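Local coordinates for protein delta-aminolevulinic acid dehydratase (Toxoplasma gondii ME49, PDB 3OBK) that catalyses the condensation of two molecules of 5-aminolevulinic acid to porphobilinogen, the pyrrole building block of haem and other tetrapyrroles, at residues A[41-46]-A[336-341]; A[48-53]-A[77-82]; A[63-68]-A[294-299]. One frame throughout, in Å; residues are numbered along the deposited sequence.

Contact 1: residues A[41-46]-A[336-341]; sequences VKPSSL and EAAKWM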
loop_
_atom_site.group_PDB
_atom_site.type_symbol
_atom_site.label_atom_id
_atom_site.label_comp_id
_atom_site.label_asym_id
_atom_site.label_seq_id
_atom_site.Cartn_x
_atom_site.Cartn_y
_atom_site.Cartn_z
ATOM N N VAL A 41 -5.105 -28.049 -8.804
ATOM C CA VAL A 41 -6.165 -28.625 -8.001
ATOM C C VAL A 41 -5.735 -30.031 -7.678
ATOM O O VAL A 41 -5.250 -30.739 -8.551
ATOM C CB VAL A 41 -7.504 -28.703 -8.785
ATOM C CG1 VAL A 41 -8.489 -29.509 -8.048
ATOM C CG2 VAL A 41 -8.063 -27.337 -9.078
ATOM N N LYS A 42 -5.939 -30.450 -6.440
ATOM C CA LYS A 42 -5.705 -31.823 -6.043
ATOM C C LYS A 42 -6.923 -32.342 -5.272
ATOM O O LYS A 42 -7.691 -31.539 -4.728
ATOM C CB LYS A 42 -4.443 -31.930 -5.198
ATOM C CG LYS A 42 -4.408 -30.979 -4.028
ATOM C CD LYS A 42 -3.203 -31.164 -3.122
ATOM C CE LYS A 42 -3.255 -30.233 -1.941
ATOM N NZ LYS A 42 -4.452 -30.357 -1.029
ATOM N N PRO A 43 -7.124 -33.664 -5.237
ATOM C CA PRO A 43 -8.245 -34.223 -4.518
ATOM C C PRO A 43 -8.290 -33.861 -3.026
ATOM O O PRO A 43 -9.360 -33.628 -2.488
ATOM C CB PRO A 43 -8.036 -35.738 -4.666
ATOM C CG PRO A 43 -7.252 -35.910 -5.940
ATOM C CD PRO A 43 -6.380 -34.680 -6.011
ATOM N N SER A 44 -7.139 -33.831 -2.355
ATOM C CA SER A 44 -7.113 -33.558 -0.922
ATOM C C SER A 44 -7.370 -32.070 -0.563
ATOM O O SER A 44 -7.342 -31.709 0.634
ATOM C CB SER A 44 -5.798 -34.024 -0.313
ATOM O OG SER A 44 -4.738 -33.176 -0.655
ATOM N N SER A 45 -7.612 -31.236 -1.588
ATOM C CA SER A 45 -8.107 -29.890 -1.394
ATOM C C SER A 45 -9.640 -29.856 -1.525
ATOM O O SER A 45 -10.248 -28.801 -1.356
ATOM C CB SER A 45 -7.457 -28.908 -2.392
ATOM O OG SER A 45 -6.031 -28.783 -2.189
ATOM N N LEU A 46 -10.278 -30.990 -1.777
ATOM C CA LEU A 46 -11.736 -31.027 -1.901
ATOM C C LEU A 46 -12.397 -31.594 -0.632
ATOM O O LEU A 46 -11.899 -32.548 -0.030
ATOM C CB LEU A 46 -12.152 -31.860 -3.118
ATOM C CG LEU A 46 -11.476 -31.510 -4.458
ATOM C CD1 LEU A 46 -11.954 -32.404 -5.602
ATOM C CD2 LEU A 46 -11.621 -29.981 -4.821
ATOM N N GLU A 336 -16.568 -37.065 -7.639
ATOM C CA GLU A 336 -16.518 -37.270 -9.063
ATOM C C GLU A 336 -15.255 -36.664 -9.640
ATOM O O GLU A 336 -14.638 -37.246 -10.523
ATOM C CB GLU A 336 -17.735 -36.675 -9.723
ATOM C CG GLU A 336 -18.034 -37.336 -11.054
ATOM C CD GLU A 336 -19.023 -38.447 -10.900
ATOM O OE1 GLU A 336 -20.212 -38.120 -10.680
ATOM O OE2 GLU A 336 -18.611 -39.607 -10.989
ATOM N N ALA A 337 -14.837 -35.517 -9.109
ATOM C CA ALA A 337 -13.613 -34.877 -9.608
ATOM C C ALA A 337 -12.379 -35.744 -9.318
ATOM O O ALA A 337 -11.500 -35.962 -10.202
ATOM C CB ALA A 337 -13.441 -33.461 -9.018
ATOM N N ALA A 338 -12.315 -36.241 -8.086
ATOM C CA ALA A 338 -11.171 -37.038 -7.666
ATOM C C ALA A 338 -11.105 -38.286 -8.548
ATOM O O ALA A 338 -10.027 -38.717 -8.973
ATOM C CB ALA A 338 -11.257 -37.390 -6.170
ATOM N N LYS A 339 -12.274 -38.827 -8.862
ATOM C CA LYS A 339 -12.325 -40.046 -9.633
ATOM C C LYS A 339 -11.763 -39.785 -11.011
ATOM O O LYS A 339 -10.955 -40.553 -11.505
ATOM C CB LYS A 339 -13.754 -40.565 -9.713
ATOM C CG LYS A 339 -13.920 -41.941 -10.312
ATOM C CD LYS A 339 -15.391 -42.349 -10.226
ATOM C CE LYS A 339 -15.738 -43.484 -11.167
ATOM N NZ LYS A 339 -17.207 -43.516 -11.358
ATOM N N TRP A 340 -12.183 -38.692 -11.630
ATOM C CA TRP A 340 -11.685 -38.357 -12.933
ATOM C C TRP A 340 -10.187 -38.196 -12.890
ATOM O O TRP A 340 -9.467 -38.671 -13.759
ATOM C CB TRP A 340 -12.317 -37.075 -13.427
ATOM C CG TRP A 340 -13.727 -37.223 -13.873
ATOM C CD1 TRP A 340 -14.279 -38.284 -14.545
ATOM C CD2 TRP A 340 -14.765 -36.256 -13.732
ATOM N NE1 TRP A 340 -15.597 -38.035 -14.807
ATOM C CE2 TRP A 340 -15.918 -36.793 -14.324
ATOM C CE3 TRP A 340 -14.825 -34.984 -13.173
ATOM C CZ2 TRP A 340 -17.120 -36.105 -14.364
ATOM C CZ3 TRP A 340 -16.019 -34.299 -13.202
ATOM C CH2 TRP A 340 -17.150 -34.851 -13.793
ATOM N N MET A 341 -9.712 -37.514 -11.867
ATOM C CA MET A 341 -8.291 -37.304 -11.729
ATOM C C MET A 341 -7.571 -38.633 -11.562
ATOM O O MET A 341 -6.537 -38.861 -12.217
ATOM C CB MET A 341 -8.001 -36.365 -10.557
ATOM C CG MET A 341 -8.365 -34.918 -10.836
ATOM S SD MET A 341 -8.145 -33.808 -9.429
ATOM C CE MET A 341 -6.385 -33.830 -9.347
#
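Met341 reaches from helix 334-346 to the loop that leads into strand 46-53 and meets Pro43 and the backbone around it. CB and CG lead out from the helix: CG lies anti to the carbonyl carbon and chi2 is extended, which carries the sulphur out to the proline, and the touching begins at SD, 3.9 Å from Pro43 CD. At chi3 (69°) the chain bends and brings CE to 3.4 Å from the same Pro43 CD. CE also lies 3.4 Å from Val41 O. A flexible, unbranched thioether suits this place, since it can follow the shape of the rigid proline ring. The helix comes nearest at Pro43 and Ala338, where Pro43 CB meets Ala338 CB at 3.9 Å. One helical position earlier, Ala337 CB receives Leu46 CD1 at 3.9 Å; alanine's single methyl lets the leucine at the start of strand 46-53 come close. Apart from the methyl of Met341 on the carbonyl O of Val41, the touching side chains are all apolar, and the contact is buried. Leu318 of helix 310-324 packs against Ala337, and Tyr356 and Cys355 of a second subunit cover Val41 and Met341. In this TIM barrel the contact joins the entrance of strand 46-53 to the helix following its parallel neighbour, strand 328-331.

Contact 2: residues A[48-53]-A[77-82]; sequences YPLFVH and KEVGEA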
loop_
_atom_site.group_PDB
_atom_site.type_symbol
_atom_site.label_atom_id
_atom_site.label_comp_id
_atom_site.label_asym_id
_atom_site.label_seq_id
_atom_site.Cartn_x
_atom_site.Cartn_y
_atom_site.Cartn_z
ATOM N N TYR A 48 -16.064 -33.130 0.661
ATOM C CA TYR A 48 -17.233 -33.773 0.078
ATOM C C TYR A 48 -18.400 -33.717 1.060
ATOM O O TYR A 48 -18.324 -34.292 2.151
ATOM C CB TYR A 48 -16.881 -35.235 -0.249
ATOM C CG TYR A 48 -17.903 -36.034 -1.039
ATOM C CD1 TYR A 48 -18.771 -35.416 -1.918
ATOM C CD2 TYR A 48 -17.954 -37.422 -0.944
ATOM C CE1 TYR A 48 -19.684 -36.140 -2.659
ATOM C CE2 TYR A 48 -18.867 -38.175 -1.706
ATOM C CZ TYR A 48 -19.731 -37.508 -2.560
ATOM O OH TYR A 48 -20.674 -38.155 -3.308
ATOM N N PRO A 49 -19.484 -33.023 0.693
ATOM C CA PRO A 49 -20.580 -32.912 1.638
ATOM C C PRO A 49 -21.686 -33.938 1.399
ATOM O O PRO A 49 -22.146 -34.087 0.269
ATOM C CB PRO A 49 -21.104 -31.474 1.416
ATOM C CG PRO A 49 -20.284 -30.879 0.317
ATOM C CD PRO A 49 -19.668 -32.068 -0.401
ATOM N N LEU A 50 -22.091 -34.624 2.470
ATOM C CA LEU A 50 -23.057 -35.714 2.373
ATOM C C LEU A 50 -24.228 -35.540 3.333
ATOM O O LEU A 50 -24.142 -34.817 4.338
ATOM C CB LEU A 50 -22.389 -37.055 2.654
ATOM C CG LEU A 50 -21.226 -37.426 1.722
ATOM C CD1 LEU A 50 -20.411 -38.545 2.313
ATOM C CD2 LEU A 50 -21.769 -37.770 0.312
ATOM N N PHE A 51 -25.319 -36.211 2.974
ATOM C CA PHE A 51 -26.550 -36.172 3.718
ATOM C C PHE A 51 -26.853 -37.551 4.217
ATOM O O PHE A 51 -26.800 -38.522 3.439
ATOM C CB PHE A 51 -27.692 -35.751 2.806
ATOM C CG PHE A 51 -27.509 -34.409 2.214
ATOM C CD1 PHE A 51 -27.804 -33.270 2.951
ATOM C CD2 PHE A 51 -27.006 -34.268 0.936
ATOM C CE1 PHE A 51 -27.614 -32.015 2.393
ATOM C CE2 PHE A 51 -26.823 -33.025 0.388
ATOM C CZ PHE A 51 -27.119 -31.900 1.108
ATOM N N VAL A 52 -27.194 -37.625 5.504
ATOM C CA VAL A 52 -27.601 -38.873 6.127
ATOM C C VAL A 52 -28.971 -38.744 6.784
ATOM O O VAL A 52 -29.291 -37.720 7.374
ATOM C CB VAL A 52 -26.590 -39.347 7.183
ATOM C CG1 VAL A 52 -26.354 -38.289 8.225
ATOM C CG2 VAL A 52 -27.069 -40.672 7.828
ATOM N N HIS A 53 -29.764 -39.808 6.694
ATOM C CA HIS A 53 -31.037 -39.887 7.418
ATOM C C HIS A 53 -31.200 -41.219 8.139
ATOM O O HIS A 53 -30.488 -42.176 7.870
ATOM C CB HIS A 53 -32.226 -39.583 6.487
ATOM C CG HIS A 53 -32.490 -40.614 5.426
ATOM N ND1 HIS A 53 -33.611 -40.562 4.621
ATOM C CD2 HIS A 53 -31.797 -41.710 5.033
ATOM C CE1 HIS A 53 -33.606 -41.595 3.796
ATOM N NE2 HIS A 53 -32.510 -42.300 4.017
ATOM N N LYS A 77 -20.463 -46.617 3.032
ATOM C CA LYS A 77 -20.030 -47.032 1.688
ATOM C C LYS A 77 -19.513 -45.834 0.910
ATOM O O LYS A 77 -18.501 -45.921 0.216
ATOM C CB LYS A 77 -21.138 -47.755 0.872
ATOM N N GLU A 78 -20.212 -44.717 1.032
ATOM C CA GLU A 78 -19.913 -43.558 0.209
ATOM C C GLU A 78 -18.621 -42.858 0.655
ATOM O O GLU A 78 -17.804 -42.492 -0.181
ATOM C CB GLU A 78 -21.101 -42.588 0.214
ATOM C CG GLU A 78 -20.953 -41.373 -0.718
ATOM C CD GLU A 78 -21.089 -41.732 -2.174
ATOM O OE1 GLU A 78 -21.835 -42.677 -2.490
ATOM O OE2 GLU A 78 -20.469 -41.053 -3.028
ATOM N N VAL A 79 -18.447 -42.675 1.960
ATOM C CA VAL A 79 -17.197 -42.145 2.470
ATOM C C VAL A 79 -16.007 -42.994 2.021
ATOM O O VAL A 79 -14.967 -42.469 1.582
ATOM C CB VAL A 79 -17.237 -41.975 3.986
ATOM C CG1 VAL A 79 -15.825 -41.773 4.563
ATOM C CG2 VAL A 79 -18.144 -40.793 4.339
ATOM N N GLY A 80 -16.176 -44.305 2.107
ATOM C CA GLY A 80 -15.176 -45.252 1.652
ATOM C C GLY A 80 -14.770 -45.135 0.186
ATOM O O GLY A 80 -13.600 -45.260 -0.123
ATOM N N GLU A 81 -15.741 -44.943 -0.714
ATOM C CA GLU A 81 -15.437 -44.782 -2.138
ATOM C C GLU A 81 -14.678 -43.448 -2.385
ATOM O O GLU A 81 -13.715 -43.391 -3.148
ATOM C CB GLU A 81 -16.717 -44.819 -2.979
ATOM C CG GLU A 81 -16.424 -44.765 -4.479
ATOM C CD GLU A 81 -17.645 -44.580 -5.377
ATOM O OE1 GLU A 81 -18.770 -44.614 -4.875
ATOM O OE2 GLU A 81 -17.466 -44.414 -6.607
ATOM N N ALA A 82 -15.133 -42.391 -1.714
ATOM C CA ALA A 82 -14.504 -41.096 -1.800
ATOM C C ALA A 82 -13.093 -41.152 -1.204
ATOM O O ALA A 82 -12.146 -40.644 -1.811
ATOM C CB ALA A 82 -15.360 -40.032 -1.136
#
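Tyr48 and Ala82 mark one end of this pairing and Leu50 and Val79 the other, with CA atoms 8.0 Å and 8.7 Å apart. Strand 48-53 and helix 77-82 run nearly antiparallel, at 167°, and their axes approach to 10.5 Å, so side chains must fill the space between the two backbones. Tyr48 holds CG anti to its backbone N (chi1 -172°), which places CG on the helix side; the ring follows, CD2 reaching Ala82 and OH reaching Glu78. The hydroxyl donates to Glu78 OE2 at 2.9 Å, meeting the carboxylate from above its plane, 43° out of it. The acid suits this place because its long chain bends at chi2 and ends with OE2 at the edge of the ring, near its plane, while its CH2 groups stay apolar: Glu78 CG packs 3.8 Å from Leu50 CD2. OE2 also forms a salt bridge with Lys335, which would be expected to favour the ionised acid. Nearer the backbone end of the ring, Ala82 CB lies 3.7 Å from Tyr48 CD2; a methyl lets the helix lie against the ring there. Leu50 divides its branches, CD1 meeting Val79 CG2 at 3.8 Å while CD2 stands over one face of the Tyr48 ring, offset toward the rim. The pair is part of a beta-alpha-beta crossover of the barrel: strand 46-53, helix 72-84 and then strand 89-95, parallel to the first and hydrogen-bonded to it through Tyr48 and Leu50. Phe90 of strand 89-95 packs against Val79 and Ala82, and Leu70 of strand 68-70 against Leu50 and Glu78.

Contact 3: residues A[63-68]-A[294-299]; sequences SMPGQS and GEYAML. With EDO (1,2-ethanediol), chain O.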
loop_
_atom_site.group_PDB
_atom_site.type_symbol
_atom_site.label_atom_id
_atom_site.label_comp_id
_atom_site.label_asym_id
_atom_site.label_seq_id
_atom_site.Cartn_x
_atom_site.Cartn_y
_atom_site.Cartn_z
ATOM N N SER A 63 -33.725 -32.660 -6.701
ATOM C CA SER A 63 -33.134 -31.395 -7.127
ATOM C C SER A 63 -31.590 -31.304 -6.955
ATOM O O SER A 63 -30.994 -30.233 -7.176
ATOM C CB SER A 63 -33.827 -30.245 -6.425
ATOM O OG SER A 63 -33.805 -30.443 -5.038
ATOM N N MET A 64 -30.952 -32.414 -6.576
ATOM C CA MET A 64 -29.490 -32.547 -6.606
ATOM C C MET A 64 -29.112 -33.906 -7.217
ATOM O O MET A 64 -28.636 -34.795 -6.526
ATOM C CB MET A 64 -28.930 -32.465 -5.203
ATOM C CG MET A 64 -29.320 -31.228 -4.472
ATOM S SD MET A 64 -28.493 -31.127 -2.876
ATOM C CE MET A 64 -26.769 -31.188 -3.334
ATOM N N PRO A 65 -29.332 -34.070 -8.526
ATOM C CA PRO A 65 -29.238 -35.378 -9.183
ATOM C C PRO A 65 -27.875 -36.019 -8.989
ATOM O O PRO A 65 -26.856 -35.325 -9.121
ATOM C CB PRO A 65 -29.442 -35.034 -10.673
ATOM C CG PRO A 65 -30.071 -33.670 -10.686
ATOM C CD PRO A 65 -29.521 -32.979 -9.500
ATOM N N GLY A 66 -27.859 -37.317 -8.689
ATOM C CA GLY A 66 -26.644 -38.011 -8.294
ATOM C C GLY A 66 -26.392 -38.066 -6.783
ATOM O O GLY A 66 -25.691 -38.971 -6.325
ATOM N N GLN A 67 -26.939 -37.113 -6.013
ATOM C CA GLN A 67 -26.806 -37.092 -4.549
ATOM C C GLN A 67 -28.053 -37.616 -3.843
ATOM O O GLN A 67 -29.172 -37.399 -4.301
ATOM C CB GLN A 67 -26.565 -35.676 -4.041
ATOM C CG GLN A 67 -25.408 -34.939 -4.679
ATOM C CD GLN A 67 -24.126 -35.725 -4.610
ATOM O OE1 GLN A 67 -23.694 -36.138 -3.521
ATOM N NE2 GLN A 67 -23.506 -35.941 -5.767
ATOM N N SER A 68 -27.871 -38.269 -2.705
ATOM C CA SER A 68 -28.976 -38.923 -2.034
ATOM C C SER A 68 -29.032 -38.590 -0.553
ATOM O O SER A 68 -28.020 -38.176 0.044
ATOM C CB SER A 68 -28.827 -40.433 -2.176
ATOM O OG SER A 68 -29.248 -40.905 -3.461
ATOM N N GLY A 294 -27.297 -25.367 -5.173
ATOM C CA GLY A 294 -27.898 -24.720 -6.331
ATOM C C GLY A 294 -26.942 -24.648 -7.497
ATOM O O GLY A 294 -27.331 -24.851 -8.638
ATOM N N GLU A 295 -25.689 -24.351 -7.194
ATOM C CA GLU A 295 -24.636 -24.343 -8.200
ATOM C C GLU A 295 -24.464 -25.735 -8.811
ATOM O O GLU A 295 -24.308 -25.847 -10.008
ATOM C CB GLU A 295 -23.318 -23.862 -7.605
ATOM C CG GLU A 295 -23.354 -22.422 -7.045
ATOM C CD GLU A 295 -22.030 -22.025 -6.463
ATOM O OE1 GLU A 295 -21.090 -21.797 -7.273
ATOM O OE2 GLU A 295 -21.934 -21.996 -5.197
ATOM N N TYR A 296 -24.521 -26.766 -7.972
ATOM C CA TYR A 296 -24.459 -28.168 -8.387
ATOM C C TYR A 296 -25.597 -28.541 -9.329
ATOM O O TYR A 296 -25.388 -29.141 -10.367
ATOM C CB TYR A 296 -24.505 -29.075 -7.133
ATOM C CG TYR A 296 -24.469 -30.573 -7.422
ATOM C CD1 TYR A 296 -23.264 -31.232 -7.668
ATOM C CD2 TYR A 296 -25.644 -31.322 -7.446
ATOM C CE1 TYR A 296 -23.230 -32.626 -7.923
ATOM C CE2 TYR A 296 -25.624 -32.670 -7.685
ATOM C CZ TYR A 296 -24.420 -33.326 -7.943
ATOM O OH TYR A 296 -24.433 -34.680 -8.200
ATOM N N ALA A 297 -26.799 -28.127 -8.961
ATOM C CA ALA A 297 -27.999 -28.386 -9.763
ATOM C C ALA A 297 -27.880 -27.761 -11.147
ATOM O O ALA A 297 -28.227 -28.388 -12.151
ATOM C CB ALA A 297 -29.227 -27.862 -9.047
ATOM N N MET A 298 -27.367 -26.539 -11.214
ATOM C CA MET A 298 -27.229 -25.878 -12.495
ATOM C C MET A 298 -26.351 -26.680 -13.475
ATOM O O MET A 298 -26.692 -26.865 -14.639
ATOM C CB MET A 298 -26.683 -24.469 -12.297
ATOM C CG MET A 298 -27.762 -23.465 -11.920
ATOM S SD MET A 298 -27.089 -21.853 -11.404
ATOM C CE MET A 298 -26.260 -21.349 -12.911
ATOM N N LEU A 299 -25.217 -27.149 -12.975
ATOM C CA LEU A 299 -24.250 -27.869 -13.774
ATOM C C LEU A 299 -24.883 -29.138 -14.275
ATOM O O LEU A 299 -24.825 -29.416 -15.473
ATOM C CB LEU A 299 -22.992 -28.201 -12.949
ATOM C CG LEU A 299 -21.783 -27.289 -13.165
ATOM C CD1 LEU A 299 -20.584 -27.608 -12.290
ATOM C CD2 LEU A 299 -21.372 -27.379 -14.627
HETATM C C1 EDO O . -24.354 -40.866 -3.564
HETATM O O1 EDO O . -25.558 -40.941 -4.367
HETATM C C2 EDO O . -24.161 -39.502 -2.881
HETATM O O2 EDO O . -25.198 -39.184 -1.926
#
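Tyr296, on helix 293-305 of this TIM barrel, sets its hydroxyl against a type II beta turn that runs from Met64 to Gln67. The hydroxyl serves both ways: it donates to Pro65 O at 2.7 Å and accepts from Gln67 NE2 at 2.9 Å, an almost straight bond with an N-H...O angle of 171°. The amide of Gln67 holds the hydroxyl nearly in its own plane yet stands almost perpendicular to the tyrosine ring, at 89°. A tyrosine suits this place because its rigid ring carries a hydroxyl that can both donate and accept. Met64 meets the ring at its edge, with C in the ring plane and CB near CD2, and the ring of Tyr333 meets it at an incline. The turn is closed by Gln67 N bonding to Met64 O at 2.9 Å. Its second corner, Gly66, has a positive phi (92°); a CB there would be jammed against Pro65 O and would also collide with Tyr296 OH, so only a residue without one fits. Two further backbone groups are met by an ethanediol, probably from the crystallisation liquor: Gly66 O accepts from its O1 at 2.8 Å, and Ser68 N donates to its O2. Ser63 OG bonds to Asp224. Tyr307 of a third subunit packs against Pro65 and Ala297. At this alanine the helix comes close to the loop: Ala297 CB lies 3.5 Å from Ser63 O.

From the N terminus the chain passes 41-46, whose partner at 336-341 comes almost three hundred residues later, so contact 1 closes a loop around nearly the whole barrel and both other contacts nest within it. Strand 48-53 follows directly and is joined by helix 77-82 in contact 2, which closes a short local loop. Segment 63-68 lies inside that loop but finds its partner in helix 294-299, so contacts 2 and 3 cross. They also touch, with Phe51 CE2 4.1 Å from Met64 SD. The three contacts tie strand 46-53, the loop before it and the loop before strand 68-70 to three helices, 72-84, 293-305 and 334-346, linking early and late parts of the barrel.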